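Local coordinates for protein AT5g51070/K3K7_27 (Arabidopsis thaliana, PDB 5GKM) that is the chaperone ClpD of the Clp protease system, probably an ATP-hydrolysing member of its family, represented here by its N-terminal domain, at residues 104-109 with 116-121; 44-49 with 154-159. One frame throughout, in Å; residues are numbered along the deposited sequence.

Contact 1 of 2, residues 104-109 with 116-121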
loop_
_atom_site.group_PDB
_atom_site.type_symbol
_atom_site.label_atom_id
_atom_site.label_comp_id
_atom_site.label_asym_id
_atom_site.label_seq_id
_atom_site.Cartn_x
_atom_site.Cartn_y
_atom_site.Cartn_z
ATOM N N GLU A 104 5.515 -8.055 5.583
ATOM C CA GLU A 104 6.593 -8.614 6.411
ATOM C C GLU A 104 7.692 -7.586 6.592
ATOM O O GLU A 104 8.186 -7.436 7.645
ATOM C CB GLU A 104 7.160 -9.959 5.894
ATOM C CG GLU A 104 8.400 -10.462 6.652
ATOM C CD GLU A 104 8.203 -10.765 8.152
ATOM O OE1 GLU A 104 7.087 -10.927 8.605
ATOM O OE2 GLU A 104 9.208 -10.865 8.886
ATOM N N ALA A 105 7.985 -6.856 5.540
ATOM C CA ALA A 105 8.989 -5.802 5.667
ATOM C C ALA A 105 8.560 -4.733 6.666
ATOM O O ALA A 105 9.337 -4.208 7.355
ATOM C CB ALA A 105 9.297 -5.153 4.335
ATOM N N ALA A 106 7.282 -4.404 6.651
ATOM C CA ALA A 106 6.779 -3.402 7.543
ATOM C C ALA A 106 6.989 -3.826 8.977
ATOM O O ALA A 106 7.354 -3.058 9.805
ATOM C CB ALA A 106 5.293 -3.181 7.304
ATOM N N VAL A 107 6.733 -5.078 9.215
ATOM C CA VAL A 107 6.925 -5.633 10.560
ATOM C C VAL A 107 8.398 -5.567 10.971
ATOM O O VAL A 107 8.725 -5.237 12.063
ATOM C CB VAL A 107 6.482 -7.107 10.639
ATOM C CG1 VAL A 107 6.788 -7.674 12.017
ATOM C CG2 VAL A 107 4.998 -7.210 10.419
ATOM N N GLU A 108 9.243 -5.931 10.035
ATOM C CA GLU A 108 10.678 -5.885 10.317
ATOM C C GLU A 108 11.234 -4.498 10.619
ATOM O O GLU A 108 11.970 -4.314 11.523
ATOM C CB GLU A 108 11.457 -6.560 9.192
ATOM C CG GLU A 108 11.209 -8.072 9.164
ATOM C CD GLU A 108 11.674 -8.755 7.913
ATOM O OE1 GLU A 108 12.442 -8.183 7.185
ATOM O OE2 GLU A 108 11.299 -9.894 7.662
ATOM N N TYR A 109 10.844 -3.552 9.811
ATOM C CA TYR A 109 11.266 -2.201 9.995
ATOM C C TYR A 109 10.779 -1.702 11.351
ATOM O O TYR A 109 11.471 -1.030 12.046
ATOM C CB TYR A 109 10.699 -1.310 8.889
ATOM C CG TYR A 109 11.362 -1.434 7.544
ATOM C CD1 TYR A 109 12.728 -1.473 7.424
ATOM C CD2 TYR A 109 10.642 -1.469 6.401
ATOM C CE1 TYR A 109 13.329 -1.574 6.203
ATOM C CE2 TYR A 109 11.242 -1.584 5.167
ATOM C CZ TYR A 109 12.589 -1.612 5.057
ATOM O OH TYR A 109 13.183 -1.704 3.850
ATOM N N GLN A 116 6.345 -0.414 18.960
ATOM C CA GLN A 116 5.416 -1.332 19.494
ATOM C C GLN A 116 4.314 -1.692 18.500
ATOM O O GLN A 116 3.537 -2.528 18.755
ATOM C CB GLN A 116 4.798 -0.773 20.772
ATOM C CG GLN A 116 5.803 -0.598 21.901
ATOM C CD GLN A 116 6.472 -1.888 22.293
ATOM O OE1 GLN A 116 5.865 -2.942 22.278
ATOM N NE2 GLN A 116 7.723 -1.805 22.679
ATOM N N TYR A 117 4.280 -1.003 17.391
ATOM C CA TYR A 117 3.174 -1.088 16.468
ATOM C C TYR A 117 3.654 -1.045 15.035
ATOM O O TYR A 117 4.700 -0.613 14.799
ATOM C CB TYR A 117 2.190 0.058 16.669
ATOM C CG TYR A 117 2.788 1.461 16.631
ATOM C CD1 TYR A 117 3.052 2.071 15.452
ATOM C CD2 TYR A 117 3.080 2.165 17.794
ATOM C CE1 TYR A 117 3.591 3.307 15.372
ATOM C CE2 TYR A 117 3.587 3.421 17.739
ATOM C CZ TYR A 117 3.866 3.991 16.529
ATOM O OH TYR A 117 4.399 5.247 16.489
ATOM N N ILE A 118 2.825 -1.496 14.113
ATOM C CA ILE A 118 3.080 -1.348 12.693
ATOM C C ILE A 118 2.028 -0.372 12.190
ATOM O O ILE A 118 0.876 -0.639 12.236
ATOM C CB ILE A 118 2.925 -2.664 11.894
ATOM C CG1 ILE A 118 4.006 -3.671 12.212
ATOM C CG2 ILE A 118 3.047 -2.407 10.418
ATOM C CD1 ILE A 118 3.744 -4.523 13.398
ATOM N N ALA A 119 2.491 0.778 11.782
ATOM C CA ALA A 119 1.671 1.829 11.263
ATOM C C ALA A 119 1.670 1.845 9.745
ATOM O O ALA A 119 2.409 1.233 9.131
ATOM C CB ALA A 119 2.097 3.178 11.812
ATOM N N PRO A 120 0.786 2.666 9.187
ATOM C CA PRO A 120 0.774 2.785 7.726
ATOM C C PRO A 120 2.146 3.241 7.168
ATOM O O PRO A 120 2.517 2.910 6.099
ATOM C CB PRO A 120 -0.279 3.880 7.479
ATOM C CG PRO A 120 -1.207 3.742 8.587
ATOM C CD PRO A 120 -0.325 3.442 9.764
ATOM N N GLU A 121 2.826 4.032 7.971
ATOM C CA GLU A 121 4.105 4.550 7.568
ATOM C C GLU A 121 5.146 3.435 7.414
ATOM O O GLU A 121 5.938 3.482 6.571
ATOM C CB GLU A 121 4.552 5.632 8.514
ATOM C CG GLU A 121 3.706 6.858 8.361
ATOM C CD GLU A 121 2.359 6.808 9.072
ATOM O OE1 GLU A 121 2.091 6.020 9.920
ATOM O OE2 GLU A 121 1.611 7.660 8.744
#

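Contact 2 of 2, residues 44-49 with 154-159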
loop_
_atom_site.group_PDB
_atom_site.type_symbol
_atom_site.label_atom_id
_atom_site.label_comp_id
_atom_site.label_asym_id
_atom_site.label_seq_id
_atom_site.Cartn_x
_atom_site.Cartn_y
_atom_site.Cartn_z
ATOM N N ALA A 44 -5.835 6.225 0.206
ATOM C CA ALA A 44 -7.190 6.440 0.641
ATOM C C ALA A 44 -7.304 6.692 2.153
ATOM O O ALA A 44 -8.166 7.375 2.610
ATOM C CB ALA A 44 -8.075 5.287 0.224
ATOM N N GLU A 45 -6.498 6.004 2.918
ATOM C CA GLU A 45 -6.542 6.117 4.349
ATOM C C GLU A 45 -5.987 7.436 4.907
ATOM O O GLU A 45 -6.453 7.916 5.897
ATOM C CB GLU A 45 -5.897 4.889 4.993
ATOM C CG GLU A 45 -6.045 4.763 6.496
ATOM C CD GLU A 45 -5.140 5.694 7.264
ATOM O OE1 GLU A 45 -4.076 6.028 6.781
ATOM O OE2 GLU A 45 -5.536 6.016 8.358
ATOM N N ASP A 46 -4.954 7.956 4.261
ATOM C CA ASP A 46 -4.211 9.049 4.870
ATOM C C ASP A 46 -5.076 10.326 4.892
ATOM O O ASP A 46 -5.532 10.729 3.912
ATOM C CB ASP A 46 -2.908 9.213 4.085
ATOM C CG ASP A 46 -1.933 10.190 4.698
ATOM O OD1 ASP A 46 -2.261 10.866 5.631
ATOM O OD2 ASP A 46 -0.846 10.182 4.236
ATOM N N ARG A 47 -5.259 10.890 6.071
ATOM C CA ARG A 47 -6.099 12.054 6.281
ATOM C C ARG A 47 -5.275 13.332 6.298
ATOM O O ARG A 47 -5.774 14.336 6.641
ATOM C CB ARG A 47 -6.922 11.931 7.575
ATOM C CG ARG A 47 -7.936 10.790 7.583
ATOM C CD ARG A 47 -8.740 10.662 8.857
ATOM N NE ARG A 47 -9.397 9.382 9.027
ATOM C CZ ARG A 47 -10.211 9.080 10.020
ATOM N NH1 ARG A 47 -10.477 9.952 10.957
ATOM N NH2 ARG A 47 -10.721 7.893 10.110
ATOM N N ASP A 48 -4.022 13.263 5.906
ATOM C CA ASP A 48 -3.167 14.442 5.887
ATOM C C ASP A 48 -3.767 15.431 4.917
ATOM O O ASP A 48 -4.055 15.117 3.839
ATOM C CB ASP A 48 -1.774 14.030 5.421
ATOM C CG ASP A 48 -0.750 15.148 5.502
ATOM O OD1 ASP A 48 -1.173 16.295 5.433
ATOM O OD2 ASP A 48 0.436 14.839 5.611
ATOM N N PRO A 49 -3.956 16.696 5.332
ATOM C CA PRO A 49 -4.577 17.686 4.453
ATOM C C PRO A 49 -3.703 18.040 3.283
ATOM O O PRO A 49 -4.180 18.513 2.302
ATOM C CB PRO A 49 -4.855 18.897 5.371
ATOM C CG PRO A 49 -3.988 18.717 6.499
ATOM C CD PRO A 49 -3.740 17.236 6.664
ATOM N N LEU A 154 9.226 8.083 7.201
ATOM C CA LEU A 154 10.133 7.945 8.315
ATOM C C LEU A 154 10.057 9.169 9.237
ATOM O O LEU A 154 10.141 9.039 10.421
ATOM C CB LEU A 154 11.552 7.704 7.829
ATOM C CG LEU A 154 11.816 6.344 7.206
ATOM C CD1 LEU A 154 13.105 6.292 6.468
ATOM C CD2 LEU A 154 11.708 5.143 8.128
ATOM N N THR A 155 9.905 10.336 8.651
ATOM C CA THR A 155 9.756 11.556 9.404
ATOM C C THR A 155 8.511 11.549 10.272
ATOM O O THR A 155 8.568 11.888 11.433
ATOM C CB THR A 155 9.845 12.793 8.505
ATOM O OG1 THR A 155 11.115 12.820 7.875
ATOM C CG2 THR A 155 9.643 14.025 9.270
ATOM N N ARG A 156 7.423 11.050 9.743
ATOM C CA ARG A 156 6.233 10.923 10.530
ATOM C C ARG A 156 6.397 10.017 11.735
ATOM O O ARG A 156 5.909 10.281 12.785
ATOM C CB ARG A 156 5.095 10.373 9.685
ATOM C CG ARG A 156 4.316 11.410 8.956
ATOM C CD ARG A 156 3.083 10.778 8.417
ATOM N NE ARG A 156 2.374 11.579 7.483
ATOM C CZ ARG A 156 1.307 11.183 6.807
ATOM N NH1 ARG A 156 0.812 9.969 6.967
ATOM N NH2 ARG A 156 0.762 11.987 5.970
ATOM N N LEU A 157 7.122 8.949 11.557
ATOM C CA LEU A 157 7.293 8.013 12.636
ATOM C C LEU A 157 8.110 8.566 13.800
ATOM O O LEU A 157 8.113 8.045 14.861
ATOM C CB LEU A 157 7.951 6.752 12.113
ATOM C CG LEU A 157 7.069 5.876 11.232
ATOM C CD1 LEU A 157 7.890 4.921 10.409
ATOM C CD2 LEU A 157 6.093 5.101 12.084
ATOM N N LYS A 158 8.807 9.634 13.540
ATOM C CA LYS A 158 9.535 10.317 14.601
ATOM C C LYS A 158 8.690 11.124 15.502
ATOM O O LYS A 158 9.065 11.366 16.622
ATOM C CB LYS A 158 10.533 11.275 14.028
ATOM C CG LYS A 158 11.693 10.595 13.466
ATOM C CD LYS A 158 12.642 11.629 12.983
ATOM C CE LYS A 158 13.758 10.891 12.309
ATOM N NZ LYS A 158 14.489 10.080 13.315
ATOM N N GLY A 159 7.579 11.586 15.012
ATOM C CA GLY A 159 6.687 12.363 15.818
ATOM C C GLY A 159 6.887 13.832 15.569
ATOM O O GLY A 159 7.995 14.265 15.360
#

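Contact 1 of 2, residues 104-109 with 116-121
I118 packs against A106 and V107 in the all-helical Clp N-terminal domain, where a short loop returns from helix 97-112 to helix 120-130. The contact is purely apolar across the two segments, and I118 is the one residue of 116-121 that makes close contact with 104-109. Its two branches split the work. CG2 stands anti to its backbone N and reaches the methyl of A106, with I118 CG2 3.9 Å from A106 CB. CG1 lies beside the backbone N instead (chi1 -69°) and meets V107. There it rests on the helix backbone, I118 CG1 being 3.9 Å from V107 CA. The side chain of I118 also touches R9 and F10. A106 also touches I123 of helix 120-130, so the methyl that meets I118 belongs to the packing between the two helices as well.

Hydrogen bonds also hold the loop. I118 makes backbone hydrogen bonds with R9 and T11. The hydroxyl of S110 bonds to Y117 O, a second tie between loop and helix. A119 is the N-cap of helix 120-130.

The side chain of V107 starts out away from the loop, yet one of its methyls still comes close: V107 CG2 lies 4.1 Å from I118 CG1.

Contact 2 of 2, residues 44-49 with 154-159
One guanidinium nitrogen, R156 NH2, is shared by two aspartates, D46 and D48, although the nearest CA atoms of the two segments, those of D48 and R156, are 11.1 Å apart. The arginine spans the gap with a chain extended from CG to NE. The three residues form a salt-bridge network.

D46 comes from the opposite direction to R156. Its carboxylate is nearly perpendicular to the guanidinium plane, at 87°. D46 OD2 takes a hydrogen bond from R156 NH2 at 3.0 Å through its syn lone pair. Weak bonds run from R156 NH1 to D46 OD2 and from R156 NH2 to D46 OD1. D48 meets the same nitrogen differently. Its OD2 uses the anti lone pair, 2.9 Å from R156 NH2, and the two planes are 38° apart.

The aspartates sit where the chain leaves helix 35-45. D46 OD1 accepts from D48 N at 3.0 Å, which makes an Asx turn. The donor comes from above the D46 carboxylate plane. This turn brings D48 round beside D46. Both CG atoms are anti to their backbone N, and both side chains head for the arginine. In this all-helical Clp N-terminal domain, the network ties the exit of helix 35-45 to the C-terminal helix 146-158.

Neighbouring groups fix the acids further. D46 OD2 also accepts from L53 N, and D48 OD1 from Q50 N. The second terminal nitrogen of the arginine, R156 NH1, has another acid partner in E121 of helix 120-130.

The centres of contact 1 and contact 2 are 14 Å apart. Along the chain, segment 44-49 comes first, then 104-109 and 116-121, and 154-159 last, so contact 1 falls wholly between the two halves of contact 2. Contact 1 is local and buried; contact 2 joins distant parts of the chain at the surface. They meet directly at E121, which belongs to contact 1. Besides its salt bridge to R156, its CB packs on L157, with E121 CB 3.7 Å from L157 CG. E121 OE2 also pairs with R13, which in turn pairs with E45. Helices 12-27, 35-45, 120-130 and 146-158 of the Clp N-terminal domain are thus linked by one chain of charges.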